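Local coordinates for putative methyl-accepting chemotaxis protein (PDB 6DB1) that probably senses a chemoeffector through a dimeric, all-helical ligand-binding domain and relays the signal to the chemotaxis machinery, at residues E61-K66 / S88-L93; Q103-Q106 / A112-E115; D14-R19 / K71-G76; D43-I46 / T50-F53. All coordinates share one frame; numbering follows the deposited sequence. Where two conformers were deposited one is given.

Interaction 1. Residues E61-K66 / S88-L93; sequences ENMRQK and SNWQAL
Trp90 points its indole across from helix 80-105 and meets the backbone of helix 54-73 at Lys66. The benzo part of the ring meets the lysine: CZ2 lies 3.5 Å from the carbonyl carbon C of Lys66, and its neighbour CH2 is 3.6 Å from Lys66 O. Lys66 adds its CB, 3.6 Å from Trp90 CZ2, while its aliphatic chain bends back at chi2 (-56°) and carries NZ away to a salt bridge with Glu69 and a hydrogen bond to Gln26. Only the base of this lysine therefore serves the apolar seam.

On the pyrrole side of the indole, Trp90 NE1 lies 3.5 Å from Met63 O. Met63, present as selenomethionine, runs alongside Trp90 in the opposite direction, with its CG 4.0 Å from Trp90 NE1. With CG anti to its backbone N (chi1 -160°) and the chain extended beyond, the side chain, in the conformer described, one of two deposited, reaches helix 80-105 and sets CE 3.5 Å from Leu93 CG, the two side chains crossing at about a right angle. The axes of 61-66 and 88-93 approach to 10.6 Å and run nearly antiparallel, at 156°.

The other two helices complete the core of this antiparallel four-helix bundle: Tyr31 of helix 13-46 touches both Met63 and Leu93, and Phe128 of helix 110-144 packs edge-to-face with Trp90.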
loop_
_atom_site.group_PDB
_atom_site.type_symbol
_atom_site.label_atom_id
_atom_site.label_comp_id
_atom_site.label_asym_id
_atom_site.label_seq_id
_atom_site.Cartn_x
_atom_site.Cartn_y
_atom_site.Cartn_z
ATOM N N GLU A 61 0.131 9.279 -12.949
ATOM C CA GLU A 61 -0.130 8.462 -14.119
ATOM C C GLU A 61 -0.160 6.971 -13.732
ATOM O O GLU A 61 -0.986 6.225 -14.265
ATOM C CB GLU A 61 0.888 8.746 -15.220
ATOM C CG GLU A 61 0.235 9.151 -16.518
ATOM C CD GLU A 61 -0.728 8.117 -17.063
ATOM O OE1 GLU A 61 -1.674 8.513 -17.772
ATOM O OE2 GLU A 61 -0.527 6.913 -16.784
ATOM N N ASN A 62 0.697 6.537 -12.804
ATOM C CA ASN A 62 0.707 5.121 -12.373
ATOM C C ASN A 62 -0.584 4.796 -11.594
ATOM O O ASN A 62 -1.115 3.684 -11.702
ATOM C CB ASN A 62 1.954 4.772 -11.555
ATOM C CG ASN A 62 3.222 4.657 -12.374
ATOM O OD1 ASN A 62 3.179 4.525 -13.599
ATOM N ND2 ASN A 62 4.362 4.651 -11.699
HETATM N N MSE A 63 -1.076 5.764 -10.817
HETATM C CA MSE A 63 -2.301 5.602 -10.032
HETATM C C MSE A 63 -3.492 5.459 -10.958
HETATM O O MSE A 63 -4.398 4.660 -10.714
HETATM C CB MSE A 63 -2.412 6.837 -9.143
HETATM C CG MSE A 63 -3.327 6.668 -7.931
HETATM SE SE MSE A 63 -3.244 8.285 -6.798
HETATM C CE MSE A 63 -5.070 8.146 -6.067
ATOM N N ARG A 64 -3.487 6.240 -12.033
ATOM C CA ARG A 64 -4.544 6.220 -13.039
ATOM C C ARG A 64 -4.497 4.880 -13.788
ATOM O O ARG A 64 -5.546 4.276 -14.046
ATOM C CB ARG A 64 -4.364 7.390 -14.010
ATOM C CG ARG A 64 -5.501 7.549 -15.006
ATOM C CD ARG A 64 -5.174 8.557 -16.092
ATOM N NE ARG A 64 -4.793 9.873 -15.599
ATOM C CZ ARG A 64 -5.640 10.821 -15.177
ATOM N NH1 ARG A 64 -6.934 10.571 -15.068
ATOM N NH2 ARG A 64 -5.188 12.030 -14.886
ATOM N N GLN A 65 -3.291 4.424 -14.150
ATOM C CA GLN A 65 -3.133 3.138 -14.841
ATOM C C GLN A 65 -3.589 1.989 -13.932
ATOM O O GLN A 65 -4.173 1.023 -14.417
ATOM C CB GLN A 65 -1.687 2.901 -15.288
ATOM C CG GLN A 65 -1.450 1.517 -15.890
ATOM C CD GLN A 65 -2.312 1.244 -17.102
ATOM O OE1 GLN A 65 -2.636 2.143 -17.877
ATOM N NE2 GLN A 65 -2.672 -0.015 -17.290
ATOM N N LYS A 66 -3.304 2.059 -12.634
ATOM C CA LYS A 66 -3.713 0.985 -11.733
ATOM C C LYS A 66 -5.234 0.982 -11.552
ATOM O O LYS A 66 -5.796 -0.064 -11.437
ATOM C CB LYS A 66 -2.927 1.043 -10.426
ATOM C CG LYS A 66 -1.469 0.655 -10.595
ATOM C CD LYS A 66 -1.301 -0.717 -11.214
ATOM C CE LYS A 66 0.142 -1.100 -11.443
ATOM N NZ LYS A 66 0.217 -2.401 -12.136
ATOM N N SER A 88 -15.074 3.388 -6.995
ATOM C CA SER A 88 -15.615 4.751 -6.905
ATOM C C SER A 88 -14.763 5.630 -5.991
ATOM O O SER A 88 -14.538 6.779 -6.309
ATOM C CB SER A 88 -17.037 4.742 -6.449
ATOM O OG SER A 88 -17.855 4.206 -7.463
ATOM N N ASN A 89 -14.305 5.099 -4.871
ATOM C CA ASN A 89 -13.477 5.887 -3.940
ATOM C C ASN A 89 -12.085 6.104 -4.546
ATOM O O ASN A 89 -11.477 7.172 -4.360
ATOM C CB ASN A 89 -13.453 5.255 -2.545
ATOM C CG ASN A 89 -14.792 5.371 -1.852
ATOM O OD1 ASN A 89 -15.659 6.114 -2.304
ATOM N ND2 ASN A 89 -14.958 4.678 -0.738
ATOM N N TRP A 90 -11.584 5.117 -5.282
ATOM C CA TRP A 90 -10.285 5.246 -5.936
ATOM C C TRP A 90 -10.386 6.366 -6.973
ATOM O O TRP A 90 -9.559 7.271 -7.014
ATOM C CB TRP A 90 -9.907 3.929 -6.618
ATOM C CG TRP A 90 -8.491 3.786 -7.090
ATOM C CD1 TRP A 90 -7.647 4.750 -7.547
ATOM C CD2 TRP A 90 -7.818 2.536 -7.319
ATOM N NE1 TRP A 90 -6.463 4.192 -7.947
ATOM C CE2 TRP A 90 -6.545 2.831 -7.824
ATOM C CE3 TRP A 90 -8.149 1.204 -7.072
ATOM C CZ2 TRP A 90 -5.619 1.841 -8.130
ATOM C CZ3 TRP A 90 -7.233 0.220 -7.361
ATOM C CH2 TRP A 90 -5.992 0.540 -7.910
ATOM N N GLN A 91 -11.422 6.276 -7.813
ATOM C CA GLN A 91 -11.629 7.263 -8.901
ATOM C C GLN A 91 -11.850 8.669 -8.319
ATOM O O GLN A 91 -11.373 9.650 -8.885
ATOM C CB GLN A 91 -12.772 6.835 -9.827
ATOM C CG GLN A 91 -13.059 7.851 -10.929
ATOM C CD GLN A 91 -13.886 7.284 -12.056
ATOM O OE1 GLN A 91 -13.770 6.113 -12.409
ATOM N NE2 GLN A 91 -14.688 8.133 -12.679
ATOM N N ALA A 92 -12.559 8.772 -7.199
ATOM C CA ALA A 92 -12.791 10.076 -6.587
ATOM C C ALA A 92 -11.461 10.652 -6.071
ATOM O O ALA A 92 -11.148 11.815 -6.307
ATOM C CB ALA A 92 -13.812 9.949 -5.479
ATOM N N LEU A 93 -10.698 9.833 -5.352
ATOM C CA LEU A 93 -9.434 10.266 -4.794
ATOM C C LEU A 93 -8.555 10.869 -5.892
ATOM O O LEU A 93 -7.902 11.896 -5.686
ATOM C CB LEU A 93 -8.760 9.060 -4.133
ATOM C CG LEU A 93 -7.335 9.270 -3.628
ATOM C CD1 LEU A 93 -7.242 10.485 -2.715
ATOM C CD2 LEU A 93 -6.854 8.017 -2.912
#

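Interaction 2. Residues Q103-Q106 / A112-E115; sequences QLAQ and AWSE
Leu104, near the end of helix 80-105, drives its side chain into the first turns of helix 110-144 and lands on the peptide bond between Ala112 and Trp113. Its CD2 branch does most of this work, lying over the flat of that peptide group, 3.4 Å from Ala112 C and 3.3 Å from Trp113 N. The methyl of Ala112 fits against the same leucine, with CB 3.5 Å from Leu104 CD2 and 3.8 Å from Leu104 CD1, so that the fork of the leucine straddles it. Nearer the backbone, CB of Leu104 and CB of Trp113 approach to 4.1 Å, and the two residues have the closest pair of CA atoms across the contact.

This is the tip of a helical hairpin, one of the tight connections of an antiparallel four-helix bundle, in which a few residues suffice to turn the chain from one helix to the next. The incoming helix has a wider, pi-type turn at 112-114.

Trp113 has CG anti to its backbone N (chi1 162°), which swings the indole alongside helix 80-105 and against Ala105. The methyl of Ala105 sits over one face of the five-membered ring in a CH-pi contact, CB being 4.1 Å from the ring centroid and 26° off the normal, and its nearest ring atom is Trp113 CD1 at 3.7 Å. Leu38 and Met42 of helix 13-46 touch both Ala105 and the tryptophan.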
loop_
_atom_site.group_PDB
_atom_site.type_symbol
_atom_site.label_atom_id
_atom_site.label_comp_id
_atom_site.label_asym_id
_atom_site.label_seq_id
_atom_site.Cartn_x
_atom_site.Cartn_y
_atom_site.Cartn_z
ATOM N N GLN A 103 -2.499 20.101 -10.681
ATOM C CA GLN A 103 -2.752 21.253 -11.534
ATOM C C GLN A 103 -2.549 22.539 -10.717
ATOM O O GLN A 103 -2.019 23.544 -11.219
ATOM C CB GLN A 103 -4.141 21.123 -12.164
ATOM C CG GLN A 103 -4.217 19.982 -13.179
ATOM C CD GLN A 103 -5.584 19.771 -13.793
ATOM O OE1 GLN A 103 -6.620 20.013 -13.170
ATOM N NE2 GLN A 103 -5.597 19.258 -15.017
ATOM N N LEU A 104 -2.887 22.463 -9.440
ATOM C CA LEU A 104 -2.795 23.589 -8.535
ATOM C C LEU A 104 -1.327 23.808 -8.135
ATOM O O LEU A 104 -0.898 24.939 -7.921
ATOM C CB LEU A 104 -3.684 23.260 -7.330
ATOM C CG LEU A 104 -4.416 24.419 -6.655
ATOM C CD1 LEU A 104 -5.222 25.227 -7.665
ATOM C CD2 LEU A 104 -5.340 23.884 -5.570
ATOM N N ALA A 105 -0.544 22.739 -8.062
ATOM C CA ALA A 105 0.868 22.849 -7.674
ATOM C C ALA A 105 1.664 23.542 -8.788
ATOM O O ALA A 105 2.734 24.116 -8.555
ATOM C CB ALA A 105 1.432 21.479 -7.375
ATOM N N GLN A 106 1.121 23.484 -9.994
ATOM C CA GLN A 106 1.755 24.084 -11.139
ATOM C C GLN A 106 1.206 25.503 -11.373
ATOM O O GLN A 106 1.564 26.120 -12.367
ATOM C CB GLN A 106 1.552 23.162 -12.346
ATOM C CG GLN A 106 2.233 21.808 -12.184
ATOM C CD GLN A 106 1.855 20.795 -13.239
ATOM O OE1 GLN A 106 2.707 20.125 -13.810
ATOM N NE2 GLN A 106 0.566 20.675 -13.514
ATOM N N ALA A 112 -4.156 27.560 -2.042
ATOM C CA ALA A 112 -4.781 26.583 -2.906
ATOM C C ALA A 112 -4.144 25.199 -2.702
ATOM O O ALA A 112 -4.631 24.427 -1.890
ATOM C CB ALA A 112 -4.689 27.061 -4.336
ATOM N N TRP A 113 -3.036 24.923 -3.392
ATOM C CA TRP A 113 -2.382 23.594 -3.353
ATOM C C TRP A 113 -2.152 23.093 -1.923
ATOM O O TRP A 113 -2.400 21.931 -1.641
ATOM C CB TRP A 113 -1.068 23.574 -4.149
ATOM C CG TRP A 113 -0.217 22.405 -3.761
ATOM C CD1 TRP A 113 -0.389 21.103 -4.130
ATOM C CD2 TRP A 113 0.890 22.422 -2.844
ATOM N NE1 TRP A 113 0.551 20.313 -3.525
ATOM C CE2 TRP A 113 1.350 21.093 -2.732
ATOM C CE3 TRP A 113 1.545 23.426 -2.123
ATOM C CZ2 TRP A 113 2.436 20.747 -1.927
ATOM C CZ3 TRP A 113 2.618 23.086 -1.330
ATOM C CH2 TRP A 113 3.055 21.764 -1.234
ATOM N N SER A 114 -1.637 23.929 -1.042
ATOM C CA SER A 114 -1.381 23.468 0.317
ATOM C C SER A 114 -2.702 23.335 1.091
ATOM O O SER A 114 -2.901 22.350 1.795
ATOM C CB SER A 114 -0.413 24.378 1.025
ATOM O OG SER A 114 -0.059 23.857 2.298
ATOM N N GLU A 115 -3.610 24.295 0.933
ATOM C CA GLU A 115 -4.880 24.266 1.667
ATOM C C GLU A 115 -5.798 23.156 1.126
ATOM O O GLU A 115 -6.457 22.472 1.910
ATOM C CB GLU A 115 -5.561 25.635 1.605
ATOM C CG GLU A 115 -6.561 25.857 2.727
ATOM C CD GLU A 115 -7.954 26.241 2.262
ATOM O OE1 GLU A 115 -8.276 27.445 2.305
ATOM O OE2 GLU A 115 -8.711 25.336 1.858
#

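Interaction 3. Residues D14-R19 / K71-G76; sequences DRHLVR and KALSPG
His16 and Leu73 are joined by a single strong hydrogen bond, from NE2 of the imidazole to the backbone oxygen O of Leu73 at 2.8 Å. It is fairly straight, with an N-H...O angle of 158°. The oxygen lies close to the imidazole plane, at the ring edge, while the nitrogen approaches in the carbonyl plane on a lone pair, so both partners are well directed. The ring gets there because CG is anti to the backbone N of His16 (chi1 -170°), carrying the imidazole along the flank of its helix toward the last turn of helix 54-73.

Beside this bond, CA of Gly76 comes within 3.9 Å of His16 NE2, obliquely to the ring. The Leu73 side chain packs on helix 13-46, its CD1 4.1 Å from Arg19 O, with Gln20 and Val23 also touching it.

Further out, the loop, which has a cis peptide bond before Pro75, returns to helix 13-46. There Pro75 O accepts a hydrogen bond from Gln20 NE2, a second link to that helix, and Pro77 touches the histidine. Nearby, Arg15 makes a salt bridge to Asp144 of the second subunit.

The His16 bond ties the C-terminal end of helix 54-73 and its departing loop to the first helix of an antiparallel four-helix bundle, at the end where the modelled chain starts and finishes.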
loop_
_atom_site.group_PDB
_atom_site.type_symbol
_atom_site.label_atom_id
_atom_site.label_comp_id
_atom_site.label_asym_id
_atom_site.label_seq_id
_atom_site.Cartn_x
_atom_site.Cartn_y
_atom_site.Cartn_z
ATOM N N ASP A 14 -8.217 -18.161 -6.802
ATOM C CA ASP A 14 -7.162 -17.606 -5.937
ATOM C C ASP A 14 -6.271 -16.626 -6.711
ATOM O O ASP A 14 -5.955 -15.542 -6.206
ATOM C CB ASP A 14 -6.260 -18.685 -5.356
ATOM C CG ASP A 14 -6.993 -19.632 -4.472
ATOM O OD1 ASP A 14 -7.817 -20.412 -4.973
ATOM O OD2 ASP A 14 -6.680 -19.621 -3.264
ATOM N N ARG A 15 -5.844 -17.020 -7.915
ATOM C CA ARG A 15 -5.004 -16.134 -8.715
ATOM C C ARG A 15 -5.734 -14.844 -9.063
ATOM O O ARG A 15 -5.102 -13.790 -9.016
ATOM C CB ARG A 15 -4.524 -16.761 -10.020
ATOM C CG ARG A 15 -3.383 -17.744 -9.835
ATOM C CD ARG A 15 -2.826 -18.132 -11.182
ATOM N NE ARG A 15 -2.195 -17.019 -11.881
ATOM C CZ ARG A 15 -1.703 -17.123 -13.112
ATOM N NH1 ARG A 15 -1.131 -16.089 -13.694
ATOM N NH2 ARG A 15 -1.799 -18.265 -13.758
ATOM N N HIS A 16 -7.021 -14.897 -9.395
ATOM C CA HIS A 16 -7.730 -13.665 -9.786
ATOM C C HIS A 16 -7.818 -12.712 -8.584
ATOM O O HIS A 16 -7.579 -11.522 -8.712
ATOM C CB HIS A 16 -9.125 -13.972 -10.351
ATOM C CG HIS A 16 -9.796 -12.791 -10.976
ATOM N ND1 HIS A 16 -10.102 -12.744 -12.318
ATOM C CD2 HIS A 16 -10.165 -11.586 -10.474
ATOM C CE1 HIS A 16 -10.660 -11.579 -12.600
ATOM N NE2 HIS A 16 -10.691 -10.838 -11.503
ATOM N N LEU A 17 -8.200 -13.234 -7.411
ATOM C CA LEU A 17 -8.286 -12.388 -6.213
ATOM C C LEU A 17 -6.922 -11.740 -5.954
ATOM O O LEU A 17 -6.825 -10.534 -5.742
ATOM C CB LEU A 17 -8.690 -13.223 -4.994
ATOM C CG LEU A 17 -10.146 -13.663 -4.909
ATOM C CD1 LEU A 17 -10.348 -14.597 -3.726
ATOM C CD2 LEU A 17 -11.072 -12.463 -4.800
ATOM N N VAL A 18 -5.880 -12.562 -5.989
ATOM C CA VAL A 18 -4.513 -12.085 -5.722
ATOM C C VAL A 18 -4.116 -10.986 -6.738
ATOM O O VAL A 18 -3.487 -9.997 -6.335
ATOM C CB VAL A 18 -3.529 -13.266 -5.692
ATOM C CG1 VAL A 18 -2.079 -12.823 -5.586
ATOM C CG2 VAL A 18 -3.872 -14.218 -4.564
ATOM N N ARG A 19 -4.465 -11.125 -8.021
ATOM C CA ARG A 19 -4.143 -10.061 -8.985
ATOM C C ARG A 19 -4.859 -8.772 -8.550
ATOM O O ARG A 19 -4.285 -7.713 -8.579
ATOM C CB ARG A 19 -4.527 -10.440 -10.424
ATOM C CG ARG A 19 -3.598 -11.443 -11.101
ATOM C CD ARG A 19 -3.929 -11.712 -12.569
ATOM N NE ARG A 19 -5.075 -12.601 -12.782
ATOM C CZ ARG A 19 -4.994 -13.869 -13.174
ATOM N NH1 ARG A 19 -6.090 -14.604 -13.243
ATOM N NH2 ARG A 19 -3.826 -14.396 -13.503
ATOM N N LYS A 71 -10.338 -1.794 -12.692
ATOM C CA LYS A 71 -11.671 -1.828 -13.336
ATOM C C LYS A 71 -11.805 -3.023 -14.290
ATOM O O LYS A 71 -12.870 -3.666 -14.347
ATOM C CB LYS A 71 -11.911 -0.553 -14.151
ATOM C CG LYS A 71 -12.237 0.690 -13.338
ATOM C CD LYS A 71 -12.338 1.923 -14.186
ATOM C CE LYS A 71 -12.939 3.081 -13.431
ATOM N NZ LYS A 71 -12.737 4.347 -14.166
ATOM N N ALA A 72 -10.751 -3.268 -15.074
ATOM C CA ALA A 72 -10.727 -4.361 -16.057
ATOM C C ALA A 72 -10.855 -5.732 -15.376
ATOM O O ALA A 72 -11.377 -6.656 -15.992
ATOM C CB ALA A 72 -9.470 -4.273 -16.903
ATOM N N LEU A 73 -10.406 -5.847 -14.116
ATOM C CA LEU A 73 -10.431 -7.105 -13.321
ATOM C C LEU A 73 -11.705 -7.261 -12.480
ATOM O O LEU A 73 -11.936 -8.344 -11.946
ATOM C CB LEU A 73 -9.261 -7.084 -12.320
ATOM C CG LEU A 73 -7.842 -7.175 -12.877
ATOM C CD1 LEU A 73 -6.830 -7.078 -11.746
ATOM C CD2 LEU A 73 -7.622 -8.462 -13.658
ATOM N N SER A 74 -12.530 -6.215 -12.385
ATOM C CA SER A 74 -13.658 -6.186 -11.463
ATOM C C SER A 74 -15.033 -6.331 -12.145
ATOM O O SER A 74 -15.243 -5.922 -13.309
ATOM C CB SER A 74 -13.565 -4.911 -10.676
ATOM O OG SER A 74 -12.246 -4.775 -10.138
ATOM N N PRO A 75 -16.000 -6.884 -11.406
ATOM C CA PRO A 75 -15.803 -7.349 -10.009
ATOM C C PRO A 75 -15.131 -8.719 -9.889
ATOM O O PRO A 75 -14.590 -9.033 -8.834
ATOM C CB PRO A 75 -17.213 -7.526 -9.452
ATOM C CG PRO A 75 -17.997 -7.913 -10.677
ATOM C CD PRO A 75 -17.438 -6.974 -11.726
ATOM N N GLY A 76 -15.143 -9.509 -10.958
ATOM C CA GLY A 76 -14.582 -10.842 -10.847
ATOM C C GLY A 76 -15.308 -11.656 -9.770
ATOM O O GLY A 76 -16.527 -11.575 -9.638
#

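Interaction 4. Residues D43-I46 / T50-F53; sequences DVKI and TPDF
Just past the place where Val44 and Lys45 pack on Thr50 and Pro51, the carboxylate oxygen OD1 of Asp52 accepts a hydrogen bond from Ala54 N, an Asx turn that caps the start of helix 54-73. The contact thus belongs to a helix-loop-helix connection of the four-helix bundle: helix 13-46 ends, the chain loops out, and residues 50-53 come back along the last turn of the helix they have just left. Across the contact itself no hydrogen bond forms, and the meeting rests on van der Waals contact of aliphatic carbons with the backbone and with the proline ring.

Val44 uses its CG1 methyl, which is anti to the backbone N (chi1 168°) and so faces the returning chain. This methyl lies over the flat of the peptide bond joining Thr50 to Pro51, 3.9 Å from Thr50 O and 4.0 Å from Pro51 N. The side chain of Thr50 points away, leaving its main chain to make the contact.

One residue on, Lys45 meets the pyrrolidine through the first carbon of its side chain: Lys45 CB is 4.1 Å from Pro51 CG and equally far from Pro51 CB. Beyond this point the lysine bends at chi2 (-79°), and its amino end leads away from the loop.

Pro51 has a second neighbour: Phe53, two residues further along, whose ring receives the proline over one face and toward the rim, with Pro51 CB 3.8 Å from Phe53 CZ.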
loop_
_atom_site.group_PDB
_atom_site.type_symbol
_atom_site.label_atom_id
_atom_site.label_comp_id
_atom_site.label_asym_id
_atom_site.label_seq_id
_atom_site.Cartn_x
_atom_site.Cartn_y
_atom_site.Cartn_z
ATOM N N ASP A 43 8.796 21.835 -1.848
ATOM C CA ASP A 43 9.761 22.421 -0.929
ATOM C C ASP A 43 10.777 23.204 -1.760
ATOM O O ASP A 43 11.149 24.313 -1.399
ATOM C CB ASP A 43 10.446 21.343 -0.098
ATOM C CG ASP A 43 9.504 20.688 0.898
ATOM O OD1 ASP A 43 8.332 21.109 0.975
ATOM O OD2 ASP A 43 9.944 19.769 1.621
ATOM N N VAL A 44 11.190 22.614 -2.884
ATOM C CA VAL A 44 12.139 23.221 -3.846
ATOM C C VAL A 44 11.519 24.500 -4.427
ATOM O O VAL A 44 12.202 25.521 -4.557
ATOM C CB VAL A 44 12.516 22.233 -4.976
ATOM C CG1 VAL A 44 13.258 22.909 -6.123
ATOM C CG2 VAL A 44 13.308 21.041 -4.458
ATOM N N LYS A 45 10.241 24.435 -4.799
ATOM C CA LYS A 45 9.539 25.590 -5.369
ATOM C C LYS A 45 9.424 26.678 -4.284
ATOM O O LYS A 45 9.698 27.859 -4.545
ATOM C CB LYS A 45 8.206 25.114 -5.963
ATOM C CG LYS A 45 7.363 26.156 -6.687
ATOM C CD LYS A 45 6.579 27.060 -5.772
ATOM C CE LYS A 45 5.641 27.983 -6.522
ATOM N NZ LYS A 45 4.866 28.848 -5.600
ATOM N N ILE A 46 9.087 26.267 -3.059
ATOM C CA ILE A 46 8.954 27.184 -1.916
ATOM C C ILE A 46 10.343 27.722 -1.528
ATOM O O ILE A 46 10.461 28.819 -0.972
ATOM C CB ILE A 46 8.251 26.475 -0.743
ATOM C CG1 ILE A 46 6.815 26.099 -1.108
ATOM C CG2 ILE A 46 8.291 27.326 0.517
ATOM C CD1 ILE A 46 6.212 25.052 -0.204
ATOM N N THR A 50 13.803 25.635 -8.992
ATOM C CA THR A 50 13.096 25.137 -10.183
ATOM C C THR A 50 12.599 23.702 -9.915
ATOM O O THR A 50 13.362 22.738 -10.005
ATOM C CB THR A 50 14.012 25.212 -11.413
ATOM O OG1 THR A 50 14.631 26.502 -11.436
ATOM C CG2 THR A 50 13.281 24.958 -12.712
ATOM N N PRO A 51 11.305 23.547 -9.613
ATOM C CA PRO A 51 10.813 22.204 -9.302
ATOM C C PRO A 51 10.809 21.230 -10.492
ATOM O O PRO A 51 10.718 21.654 -11.648
ATOM C CB PRO A 51 9.365 22.449 -8.846
ATOM C CG PRO A 51 8.933 23.633 -9.671
ATOM C CD PRO A 51 10.180 24.488 -9.759
ATOM N N ASP A 52 10.960 19.943 -10.189
ATOM C CA ASP A 52 10.872 18.886 -11.188
ATOM C C ASP A 52 9.581 18.175 -10.860
ATOM O O ASP A 52 9.466 17.570 -9.802
ATOM C CB ASP A 52 12.031 17.884 -11.113
ATOM C CG ASP A 52 11.743 16.581 -12.012
ATOM O OD1 ASP A 52 11.075 16.807 -13.017
ATOM O OD2 ASP A 52 12.253 15.495 -11.658
ATOM N N PHE A 53 8.593 18.283 -11.739
ATOM C CA PHE A 53 7.300 17.640 -11.517
ATOM C C PHE A 53 7.220 16.282 -12.214
ATOM O O PHE A 53 6.267 15.543 -11.972
ATOM C CB PHE A 53 6.161 18.520 -12.027
ATOM C CG PHE A 53 5.999 19.800 -11.255
ATOM C CD1 PHE A 53 5.605 19.765 -9.927
ATOM C CD2 PHE A 53 6.210 21.032 -11.855
ATOM C CE1 PHE A 53 5.455 20.937 -9.205
ATOM C CE2 PHE A 53 6.044 22.205 -11.136
ATOM C CZ PHE A 53 5.666 22.155 -9.813
#

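From the N terminus, 14-19 opens interaction 3, which stays open while helix 13-46 runs the length of the bundle. Interaction 4 lies wholly within that span, closing the short loop between 43-46 and 50-53 at the far end, its centre about 38 Å from that of interaction 3. Residues 61-66 then open interaction 1 before 71-76 closes interaction 3, so these two cross; Gln91 OE1 and Lys71 NZ, 2.7 Å apart, connect them. Interaction 1 closes at 88-93 near mid-bundle. Last comes interaction 2, in series, closing the hairpin of the final two helices beside interaction 4, where Phe53 CZ packs 3.7 Å from Ala105 O.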